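Local coordinates for lipoprotein (Streptococcus pneumoniae, PDB 3CX3) that binds zinc as AdcAII, an adhesion lipoprotein homologous with ABC-transporter proteins, and probably serves as the extracellular solute-binding component in zinc uptake, at residues 180-184 with 185-189; 272-275 with 276-280; 202-205 with 206-210; 214-217 with 218-222. One frame throughout, in Å; residues are numbered along the deposited sequence.

All four contacts lie in or beside the half of the protein built on the parallel sheet of strands 198-200, 180-182, 230-232 and 252-254. Along the chain the order is contact 1, contact 3, contact 4, contact 2. Contact 1 leaves strand 180-182 and supplies a zinc ligand; contact 3, the two centres about 10 Å apart, lies in the loop between strand 198-200 and helix 213-224 and touches the same histidine. Contact 3 meets contact 4, on helix 213-224, through Pro210 and Leu215. Contact 2, on helix 268-281, packs against Phe180 of contact 1, with centres about 13 Å apart. Contacts 1 and 3 thus meet beside the zinc site, while contacts 2 and 4 belong to helices packed around the sheet.

Contact 1: residues 180-184 with 185-189; sequences FVTQH and TAFSY. With ZN (zinc ion), chain E.
One residue, His184, holds a zinc ion through its ring while its carbonyl oxygen ties the turn that follows. His184 NE2 binds the zinc ion at 2.1 Å, and the methyl of Ala186 lies over one face of the imidazole, Ala186 CB 4.1 Å from the centroid of the His184 ring, a CH-pi contact displaced toward the NE2 rim. On the backbone side, His184 O accepts a weak bond from Ala186 N (2.8 Å, bent to 123°), which closes an inverse gamma turn centred on Thr185. The same oxygen takes the hydroxyl of Thr182, Thr182 OG1 to His184 O 2.6 Å, the donor standing above the carbonyl plane. With OG1 lodged between its own N and carbonyl carbon (chi1 72°), Thr182 leaves CG2 to meet Phe187 CD2 at 3.5 Å. In this beta-alpha-beta unit the chain passes from strand 180-182 through a corner at Gln183 toward helix 188-193. Glu233 receives His184 ND1, which probably steadies the ring for the metal, whose remaining protein ligands are His44, His120 and Glu259. Farther from the zinc ion, the side chains of Phe180 and Phe187 cross at about a right angle, and the Phe180 ring turns its edge to Phe187, Phe180 CE2 to Phe187 CB 3.8 Å.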
loop_
_atom_site.group_PDB
_atom_site.type_symbol
_atom_site.label_atom_id
_atom_site.label_comp_id
_atom_site.label_asym_id
_atom_site.label_seq_id
_atom_site.Cartn_x
_atom_site.Cartn_y
_atom_site.Cartn_z
ATOM N N PHE A 180 16.553 -8.704 -1.422
ATOM C CA PHE A 180 16.023 -8.263 -2.725
ATOM C C PHE A 180 16.103 -6.750 -2.913
ATOM O O PHE A 180 16.191 -5.999 -1.949
ATOM C CB PHE A 180 14.603 -8.819 -3.011
ATOM C CG PHE A 180 13.562 -8.422 -1.997
ATOM C CD1 PHE A 180 13.530 -9.017 -0.724
ATOM C CD2 PHE A 180 12.600 -7.473 -2.310
ATOM C CE1 PHE A 180 12.560 -8.660 0.224
ATOM C CE2 PHE A 180 11.631 -7.105 -1.366
ATOM C CZ PHE A 180 11.613 -7.718 -0.090
ATOM N N VAL A 181 16.093 -6.314 -4.170
ATOM C CA VAL A 181 16.088 -4.872 -4.497
ATOM C C VAL A 181 14.941 -4.419 -5.405
ATOM O O VAL A 181 14.688 -4.987 -6.487
ATOM C CB VAL A 181 17.497 -4.298 -4.918
ATOM C CG1 VAL A 181 18.449 -5.391 -5.309
ATOM C CG2 VAL A 181 17.388 -3.242 -5.998
ATOM N N THR A 182 14.254 -3.385 -4.905
ATOM C CA THR A 182 12.980 -2.920 -5.439
ATOM C C THR A 182 13.116 -1.481 -5.866
ATOM O O THR A 182 14.057 -0.789 -5.452
ATOM C CB THR A 182 11.848 -2.973 -4.382
ATOM O OG1 THR A 182 12.061 -1.944 -3.410
ATOM C CG2 THR A 182 11.765 -4.318 -3.702
ATOM N N GLN A 183 12.152 -1.021 -6.659
ATOM C CA GLN A 183 12.247 0.279 -7.294
ATOM C C GLN A 183 12.198 1.466 -6.329
ATOM O O GLN A 183 13.016 2.392 -6.455
ATOM C CB GLN A 183 11.210 0.422 -8.394
ATOM C CG GLN A 183 11.468 1.648 -9.199
ATOM C CD GLN A 183 10.530 1.786 -10.362
ATOM O OE1 GLN A 183 10.629 1.057 -11.359
ATOM N NE2 GLN A 183 9.620 2.741 -10.255
ATOM N N HIS A 184 11.241 1.463 -5.397
ATOM C CA HIS A 184 11.380 2.300 -4.195
ATOM C C HIS A 184 11.209 1.522 -2.901
ATOM O O HIS A 184 10.912 0.338 -2.935
ATOM C CB HIS A 184 10.524 3.552 -4.261
ATOM C CG HIS A 184 9.082 3.357 -3.916
ATOM N ND1 HIS A 184 8.167 2.804 -4.795
ATOM C CD2 HIS A 184 8.378 3.729 -2.817
ATOM C CE1 HIS A 184 6.971 2.813 -4.233
ATOM N NE2 HIS A 184 7.071 3.360 -3.032
ATOM N N THR A 185 11.431 2.180 -1.771
ATOM C CA THR A 185 11.400 1.486 -0.485
ATOM C C THR A 185 9.955 1.212 -0.033
ATOM O O THR A 185 9.423 1.937 0.823
ATOM C CB THR A 185 12.158 2.268 0.642
ATOM O OG1 THR A 185 13.448 2.686 0.174
ATOM C CG2 THR A 185 12.318 1.411 1.888
ATOM N N ALA A 186 9.350 0.153 -0.576
ATOM C CA ALA A 186 7.984 -0.160 -0.236
ATOM C C ALA A 186 7.753 -1.453 0.562
ATOM O O ALA A 186 6.751 -1.584 1.240
ATOM C CB ALA A 186 7.124 -0.149 -1.489
ATOM N N PHE A 187 8.686 -2.396 0.473
ATOM C CA PHE A 187 8.480 -3.761 0.938
ATOM C C PHE A 187 9.082 -4.055 2.298
ATOM O O PHE A 187 9.258 -5.214 2.669
ATOM C CB PHE A 187 8.992 -4.717 -0.132
ATOM C CG PHE A 187 8.235 -4.590 -1.424
ATOM C CD1 PHE A 187 7.127 -5.385 -1.673
ATOM C CD2 PHE A 187 8.592 -3.625 -2.360
ATOM C CE1 PHE A 187 6.400 -5.237 -2.850
ATOM C CE2 PHE A 187 7.875 -3.483 -3.531
ATOM C CZ PHE A 187 6.767 -4.292 -3.766
ATOM N N SER A 188 9.357 -2.986 3.036
ATOM C CA SER A 188 10.076 -3.017 4.293
ATOM C C SER A 188 9.332 -3.825 5.361
ATOM O O SER A 188 9.954 -4.374 6.271
ATOM C CB SER A 188 10.324 -1.569 4.746
ATOM O OG SER A 188 10.789 -1.464 6.086
ATOM N N TYR A 189 8.006 -3.905 5.215
ATOM C CA TYR A 189 7.105 -4.491 6.190
ATOM C C TYR A 189 6.857 -5.924 5.825
ATOM O O TYR A 189 6.755 -6.795 6.707
ATOM C CB TYR A 189 5.750 -3.762 6.188
ATOM C CG TYR A 189 5.742 -2.496 6.984
ATOM C CD1 TYR A 189 5.489 -2.511 8.350
ATOM C CD2 TYR A 189 5.999 -1.277 6.372
ATOM C CE1 TYR A 189 5.489 -1.348 9.073
ATOM C CE2 TYR A 189 6.003 -0.105 7.084
ATOM C CZ TYR A 189 5.750 -0.142 8.429
ATOM O OH TYR A 189 5.749 1.034 9.129
HETATM ZN ZN ZN E . 5.437 3.792 -1.818
#

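Contact 2: residues 272-275 with 276-280; sequences LEEN and MSILA
The carbonyl oxygen of Glu273 receives Ser277 N at 2.8 Å, with the donor nearly in line with the C=O bond. Its neighbour one residue earlier, Leu272 O, takes Met276 N at 2.9 Å, in the carbonyl plane. Further along, Leu279 N reaches Asn275 O at 3.2 Å in an almost straight bond (175°), whereas the bond from Ile278 N to Glu274 O is weak. These i to i+4 links are the ladder of an alpha-helix, and Leu272 and Met276 share that spacing in their side-chain contact. Met276, a selenomethionine, starts with CG beside its own N, opposite the carbonyl carbon (chi1 -72°), then runs extended and bends at chi3 (72°). This course brings Met276 SE across the branch point of Leu272, 4.0 Å from Leu272 CG, the two buried apolar side chains meeting at a slant. On another side of the helix Asn275 and Ile278, three residues apart, lie side by side and point the same way, with Asn275 OD1 and Ile278 CD1 3.9 Å apart. That oxygen has a polar partner in the backbone N of Asn256, while ND2 makes a weak bond back to Asn271 O. In the fold, Met276 of helix 268-281 packs on Phe168 of helix 147-173 and Leu190 of helix 188-193, while Ile278 and Leu279 meet Phe231 of strand 230-232.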
loop_
_atom_site.group_PDB
_atom_site.type_symbol
_atom_site.label_atom_id
_atom_site.label_comp_id
_atom_site.label_asym_id
_atom_site.label_seq_id
_atom_site.Cartn_x
_atom_site.Cartn_y
_atom_site.Cartn_z
ATOM N N LEU A 272 -1.912 -8.998 -3.561
ATOM C CA LEU A 272 -0.821 -9.117 -2.599
ATOM C C LEU A 272 -0.138 -10.466 -2.796
ATOM O O LEU A 272 1.073 -10.529 -3.036
ATOM C CB LEU A 272 -1.328 -8.938 -1.160
ATOM C CG LEU A 272 -0.363 -8.928 0.036
ATOM C CD1 LEU A 272 0.843 -8.006 -0.128
ATOM C CD2 LEU A 272 -1.120 -8.549 1.271
ATOM N N GLU A 273 -0.936 -11.534 -2.745
ATOM C CA GLU A 273 -0.435 -12.877 -2.942
ATOM C C GLU A 273 0.307 -13.033 -4.258
ATOM O O GLU A 273 1.358 -13.697 -4.298
ATOM C CB GLU A 273 -1.567 -13.906 -2.857
ATOM C CG GLU A 273 -1.197 -15.284 -3.393
ATOM C CD GLU A 273 -1.948 -16.427 -2.715
ATOM O OE1 GLU A 273 -1.424 -17.570 -2.713
ATOM O OE2 GLU A 273 -3.050 -16.195 -2.182
ATOM N N GLU A 274 -0.225 -12.454 -5.337
ATOM C CA GLU A 274 0.411 -12.613 -6.651
ATOM C C GLU A 274 1.846 -12.059 -6.665
ATOM O O GLU A 274 2.759 -12.683 -7.189
ATOM C CB GLU A 274 -0.415 -11.984 -7.764
ATOM C CG GLU A 274 0.378 -11.861 -9.054
ATOM C CD GLU A 274 -0.452 -11.435 -10.232
ATOM O OE1 GLU A 274 -0.398 -12.148 -11.264
ATOM O OE2 GLU A 274 -1.155 -10.399 -10.130
ATOM N N ASN A 275 2.039 -10.886 -6.082
ATOM C CA ASN A 275 3.382 -10.341 -5.966
ATOM C C ASN A 275 4.187 -11.084 -4.914
ATOM O O ASN A 275 5.409 -11.107 -4.973
ATOM C CB ASN A 275 3.341 -8.841 -5.697
ATOM C CG ASN A 275 2.667 -8.079 -6.818
ATOM O OD1 ASN A 275 3.217 -7.944 -7.919
ATOM N ND2 ASN A 275 1.455 -7.592 -6.553
HETATM N N MSE A 276 3.509 -11.728 -3.973
HETATM C CA MSE A 276 4.214 -12.588 -3.035
HETATM C C MSE A 276 4.760 -13.840 -3.704
HETATM O O MSE A 276 5.839 -14.305 -3.325
HETATM C CB MSE A 276 3.357 -12.905 -1.829
HETATM C CG MSE A 276 3.217 -11.708 -0.933
HETATM SE SE MSE A 276 2.043 -12.035 0.550
HETATM C CE MSE A 276 3.160 -13.232 1.610
ATOM N N SER A 277 4.032 -14.356 -4.702
ATOM C CA SER A 277 4.523 -15.414 -5.604
ATOM C C SER A 277 5.861 -15.043 -6.220
ATOM O O SER A 277 6.893 -15.679 -5.974
ATOM C CB SER A 277 3.557 -15.626 -6.775
ATOM O OG SER A 277 2.478 -16.457 -6.437
ATOM N N ILE A 278 5.806 -14.006 -7.047
ATOM C CA ILE A 278 6.943 -13.492 -7.784
ATOM C C ILE A 278 8.181 -13.437 -6.888
ATOM O O ILE A 278 9.177 -14.103 -7.178
ATOM C CB ILE A 278 6.576 -12.127 -8.430
ATOM C CG1 ILE A 278 5.446 -12.334 -9.450
ATOM C CG2 ILE A 278 7.795 -11.452 -9.084
ATOM C CD1 ILE A 278 4.631 -11.081 -9.765
ATOM N N LEU A 279 8.091 -12.703 -5.781
ATOM C CA LEU A 279 9.213 -12.556 -4.848
ATOM C C LEU A 279 9.756 -13.892 -4.300
ATOM O O LEU A 279 10.973 -14.115 -4.275
ATOM C CB LEU A 279 8.848 -11.613 -3.696
ATOM C CG LEU A 279 9.981 -11.265 -2.719
ATOM C CD1 LEU A 279 11.131 -10.551 -3.443
ATOM C CD2 LEU A 279 9.477 -10.434 -1.525
ATOM N N ALA A 280 8.861 -14.771 -3.860
ATOM C CA ALA A 280 9.269 -16.081 -3.352
ATOM C C ALA A 280 9.812 -16.989 -4.464
ATOM O O ALA A 280 10.806 -17.674 -4.254
ATOM C CB ALA A 280 8.129 -16.749 -2.618
#

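Contact 3: residues 202-205 with 206-210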
loop_
_atom_site.group_PDB
_atom_site.type_symbol
_atom_site.label_atom_id
_atom_site.label_comp_id
_atom_site.label_asym_id
_atom_site.label_seq_id
_atom_site.Cartn_x
_atom_site.Cartn_y
_atom_site.Cartn_z
ATOM N N ALA A 202 14.973 3.923 -4.496
ATOM C CA ALA A 202 14.543 5.200 -3.882
ATOM C C ALA A 202 14.140 5.016 -2.406
ATOM O O ALA A 202 13.993 3.878 -1.942
ATOM C CB ALA A 202 13.418 5.811 -4.676
ATOM N N GLY A 203 13.975 6.120 -1.670
ATOM C CA GLY A 203 13.521 6.066 -0.279
ATOM C C GLY A 203 12.049 5.713 -0.155
ATOM O O GLY A 203 11.456 5.138 -1.072
ATOM N N ILE A 204 11.415 6.053 0.958
ATOM C CA ILE A 204 10.006 5.618 1.086
ATOM C C ILE A 204 9.099 6.140 -0.041
ATOM O O ILE A 204 8.120 5.495 -0.392
ATOM C CB ILE A 204 9.370 5.801 2.513
ATOM C CG1 ILE A 204 8.395 6.982 2.568
ATOM C CG2 ILE A 204 10.441 5.800 3.611
ATOM C CD1 ILE A 204 8.911 8.227 3.292
ATOM N N SER A 205 9.424 7.308 -0.592
ATOM C CA SER A 205 8.707 7.839 -1.754
ATOM C C SER A 205 9.592 7.797 -3.008
ATOM O O SER A 205 10.808 7.971 -2.910
ATOM C CB SER A 205 8.181 9.238 -1.458
ATOM O OG SER A 205 8.698 10.193 -2.349
ATOM N N PRO A 206 8.993 7.514 -4.182
ATOM C CA PRO A 206 9.730 7.335 -5.430
ATOM C C PRO A 206 10.534 8.550 -5.868
ATOM O O PRO A 206 11.462 8.413 -6.664
ATOM C CB PRO A 206 8.617 7.076 -6.450
ATOM C CG PRO A 206 7.512 6.504 -5.649
ATOM C CD PRO A 206 7.547 7.306 -4.398
ATOM N N GLU A 207 10.185 9.730 -5.367
ATOM C CA GLU A 207 10.924 10.928 -5.724
ATOM C C GLU A 207 12.158 11.176 -4.846
ATOM O O GLU A 207 12.893 12.141 -5.065
ATOM C CB GLU A 207 9.988 12.151 -5.801
ATOM C CG GLU A 207 8.594 11.916 -6.532
ATOM C CD GLU A 207 8.652 11.176 -7.908
ATOM O OE1 GLU A 207 7.839 11.518 -8.799
ATOM O OE2 GLU A 207 9.477 10.246 -8.101
ATOM N N GLN A 208 12.412 10.301 -3.873
ATOM C CA GLN A 208 13.713 10.307 -3.210
ATOM C C GLN A 208 14.668 9.375 -3.959
ATOM O O GLN A 208 14.960 8.266 -3.508
ATOM C CB GLN A 208 13.622 9.939 -1.724
ATOM C CG GLN A 208 12.861 10.908 -0.850
ATOM C CD GLN A 208 11.914 10.171 0.058
ATOM O OE1 GLN A 208 10.951 9.583 -0.409
ATOM N NE2 GLN A 208 12.182 10.180 1.359
ATOM N N GLU A 209 15.150 9.867 -5.102
ATOM C CA GLU A 209 16.087 9.165 -5.982
ATOM C C GLU A 209 17.515 9.252 -5.440
ATOM O O GLU A 209 17.853 10.258 -4.823
ATOM C CB GLU A 209 16.024 9.780 -7.395
ATOM C CG GLU A 209 14.661 9.680 -8.114
ATOM C CD GLU A 209 14.433 8.320 -8.774
ATOM O OE1 GLU A 209 15.039 7.317 -8.320
ATOM O OE2 GLU A 209 13.640 8.252 -9.750
ATOM N N PRO A 210 18.351 8.212 -5.685
ATOM C CA PRO A 210 19.721 7.945 -5.165
ATOM C C PRO A 210 20.737 9.105 -4.969
ATOM O O PRO A 210 20.620 9.796 -3.961
ATOM C CB PRO A 210 20.238 6.876 -6.109
ATOM C CG PRO A 210 19.048 6.095 -6.398
ATOM C CD PRO A 210 17.927 7.106 -6.565
#
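The side-chain carbonyl of Gln208 curls back over the turn to meet the start of Ser205: Gln208 OE1 accepts Ser205 N at 2.7 Å, the N-H bent to 138° and the donor tilted from the amide carbonyl plane. CG of Gln208 sits beside its own N, opposite the carbonyl carbon (chi1 -65°), and the chain then bends at chi2, which turns the amide back toward the N-H of Ser205. Gln208 OE1 also comes within 3.0 Å of Ser205 CB. The reverse bond, Gln208 N to Ser205 O (3.0 Å), closes a type I beta turn with Pro206 and Glu207 at its corners. Inside this turn Ser205 OG accepts a weak bond from Glu207 N at 3.4 Å. Ser205 and Gln208 are thus joined by both side chain and main chain, and Gln208 O adds a further bond to Gly203 N at 3.0 Å, in plane and on a lone pair. The start of the segment is held by the loop after strand 180-182: Ala202 O receives the hydroxyl of Thr185, and backbone bonds join Ala202 to Gln183 and Gly203 to Thr185. Ser205 and Pro206 touch the zinc ligand His44, and the Pro206 side chain is about 5 Å from the zinc ion, consistent with the loop lining the metal site.

Contact 4: residues 214-217 with 218-222; sequences QLTE and IQEFV
Backbone hydrogen bonds carry most of the contact between Gln214-Glu217 and Ile218-Val222, and Glu217 O holds two of them. Phe221 N approaches Glu217 O at 2.9 Å, close to the direction of the C=O bond, while Glu220 N comes to Glu217 O at 2.9 Å from well above the carbonyl plane, 60° out of it. The pair combines an i to i+4 bond with an i to i+3 bond, a bifurcated acceptor within the helix. Gln219 N binds Leu215 O at 2.9 Å, and the bond from Glu220 N to Thr216 O is weak. Helix 213-224 follows strand 198-200 and leads on to strand 230-232, so it is a connecting helix of the second parallel sheet. Apolar packing belongs to the side of the helix turned to the protein: Ile218 and Leu215 both meet Leu244 of helix 239-245, and Ile218 and Phe221 rest on Leu199 of strand 198-200. In Phe221 a chi1 of -176°, with CG opposite its own N, sends the ring toward Leu199 and Tyr225, whose ring it meets with the planes about 45° apart. Among the polar side chains, Thr216 and Gln219 cross at a slant and approach only loosely, Thr216 OG1 lying 4.0 Å from Gln219 OE1. The aliphatic part of Gln219 lies closer to the backbone, Gln219 CG 3.2 Å from Leu215 O, and its chain runs extended beyond CG.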
loop_
_atom_site.group_PDB
_atom_site.type_symbol
_atom_site.label_atom_id
_atom_site.label_comp_id
_atom_site.label_asym_id
_atom_site.label_seq_id
_atom_site.Cartn_x
_atom_site.Cartn_y
_atom_site.Cartn_z
ATOM N N GLN A 214 24.975 6.992 -3.787
ATOM C CA GLN A 214 24.059 5.952 -3.315
ATOM C C GLN A 214 23.942 4.882 -4.382
ATOM O O GLN A 214 24.018 3.697 -4.087
ATOM C CB GLN A 214 22.687 6.530 -2.960
ATOM C CG GLN A 214 22.760 7.570 -1.863
ATOM C CD GLN A 214 21.404 7.957 -1.314
ATOM O OE1 GLN A 214 20.763 7.170 -0.615
ATOM N NE2 GLN A 214 20.972 9.193 -1.600
ATOM N N LEU A 215 23.792 5.313 -5.625
ATOM C CA LEU A 215 23.809 4.424 -6.767
ATOM C C LEU A 215 25.017 3.496 -6.842
ATOM O O LEU A 215 24.887 2.340 -7.232
ATOM C CB LEU A 215 23.749 5.260 -8.028
ATOM C CG LEU A 215 22.372 5.227 -8.650
ATOM C CD1 LEU A 215 22.084 6.565 -9.313
ATOM C CD2 LEU A 215 22.358 4.081 -9.635
ATOM N N THR A 216 26.189 4.012 -6.490
ATOM C CA THR A 216 27.413 3.223 -6.495
ATOM C C THR A 216 27.375 2.154 -5.394
ATOM O O THR A 216 27.720 1.000 -5.639
ATOM C CB THR A 216 28.684 4.152 -6.463
ATOM O OG1 THR A 216 29.291 4.163 -7.757
ATOM C CG2 THR A 216 29.726 3.701 -5.438
ATOM N N GLU A 217 26.932 2.545 -4.200
ATOM C CA GLU A 217 26.727 1.618 -3.090
ATOM C C GLU A 217 25.725 0.527 -3.443
ATOM O O GLU A 217 26.031 -0.663 -3.314
ATOM C CB GLU A 217 26.194 2.352 -1.877
ATOM C CG GLU A 217 27.094 3.421 -1.317
ATOM C CD GLU A 217 26.366 4.275 -0.296
ATOM O OE1 GLU A 217 25.128 4.453 -0.434
ATOM O OE2 GLU A 217 27.033 4.763 0.644
ATOM N N ILE A 218 24.526 0.921 -3.883
ATOM C CA ILE A 218 23.511 -0.072 -4.216
ATOM C C ILE A 218 24.081 -0.974 -5.308
ATOM O O ILE A 218 23.837 -2.172 -5.289
ATOM C CB ILE A 218 22.056 0.497 -4.557
ATOM C CG1 ILE A 218 21.710 0.378 -6.045
ATOM C CG2 ILE A 218 21.770 1.901 -3.961
ATOM C CD1 ILE A 218 21.009 -0.942 -6.389
ATOM N N GLN A 219 24.860 -0.398 -6.223
ATOM C CA GLN A 219 25.515 -1.163 -7.292
ATOM C C GLN A 219 26.295 -2.358 -6.771
ATOM O O GLN A 219 26.285 -3.420 -7.389
ATOM C CB GLN A 219 26.474 -0.280 -8.083
ATOM C CG GLN A 219 25.937 0.239 -9.398
ATOM C CD GLN A 219 27.007 0.970 -10.199
ATOM O OE1 GLN A 219 26.952 2.195 -10.347
ATOM N NE2 GLN A 219 27.997 0.221 -10.709
ATOM N N GLU A 220 26.970 -2.176 -5.637
ATOM C CA GLU A 220 27.876 -3.179 -5.078
ATOM C C GLU A 220 27.169 -4.076 -4.099
ATOM O O GLU A 220 27.607 -5.196 -3.842
ATOM C CB GLU A 220 29.082 -2.502 -4.426
ATOM C CG GLU A 220 30.230 -2.326 -5.422
ATOM C CD GLU A 220 30.800 -0.921 -5.445
ATOM O OE1 GLU A 220 31.060 -0.369 -4.347
ATOM O OE2 GLU A 220 30.995 -0.382 -6.569
ATOM N N PHE A 221 26.069 -3.555 -3.561
ATOM C CA PHE A 221 25.118 -4.308 -2.771
ATOM C C PHE A 221 24.537 -5.465 -3.577
ATOM O O PHE A 221 24.346 -6.567 -3.063
ATOM C CB PHE A 221 23.994 -3.370 -2.329
ATOM C CG PHE A 221 22.999 -4.013 -1.430
ATOM C CD1 PHE A 221 23.110 -3.874 -0.050
ATOM C CD2 PHE A 221 21.963 -4.774 -1.956
ATOM C CE1 PHE A 221 22.191 -4.471 0.808
ATOM C CE2 PHE A 221 21.047 -5.380 -1.125
ATOM C CZ PHE A 221 21.160 -5.230 0.273
ATOM N N VAL A 222 24.239 -5.184 -4.841
ATOM C CA VAL A 222 23.749 -6.166 -5.796
ATOM C C VAL A 222 24.789 -7.275 -5.950
ATOM O O VAL A 222 24.446 -8.455 -6.105
ATOM C CB VAL A 222 23.487 -5.482 -7.164
ATOM C CG1 VAL A 222 22.919 -6.465 -8.191
ATOM C CG2 VAL A 222 22.541 -4.307 -6.991
#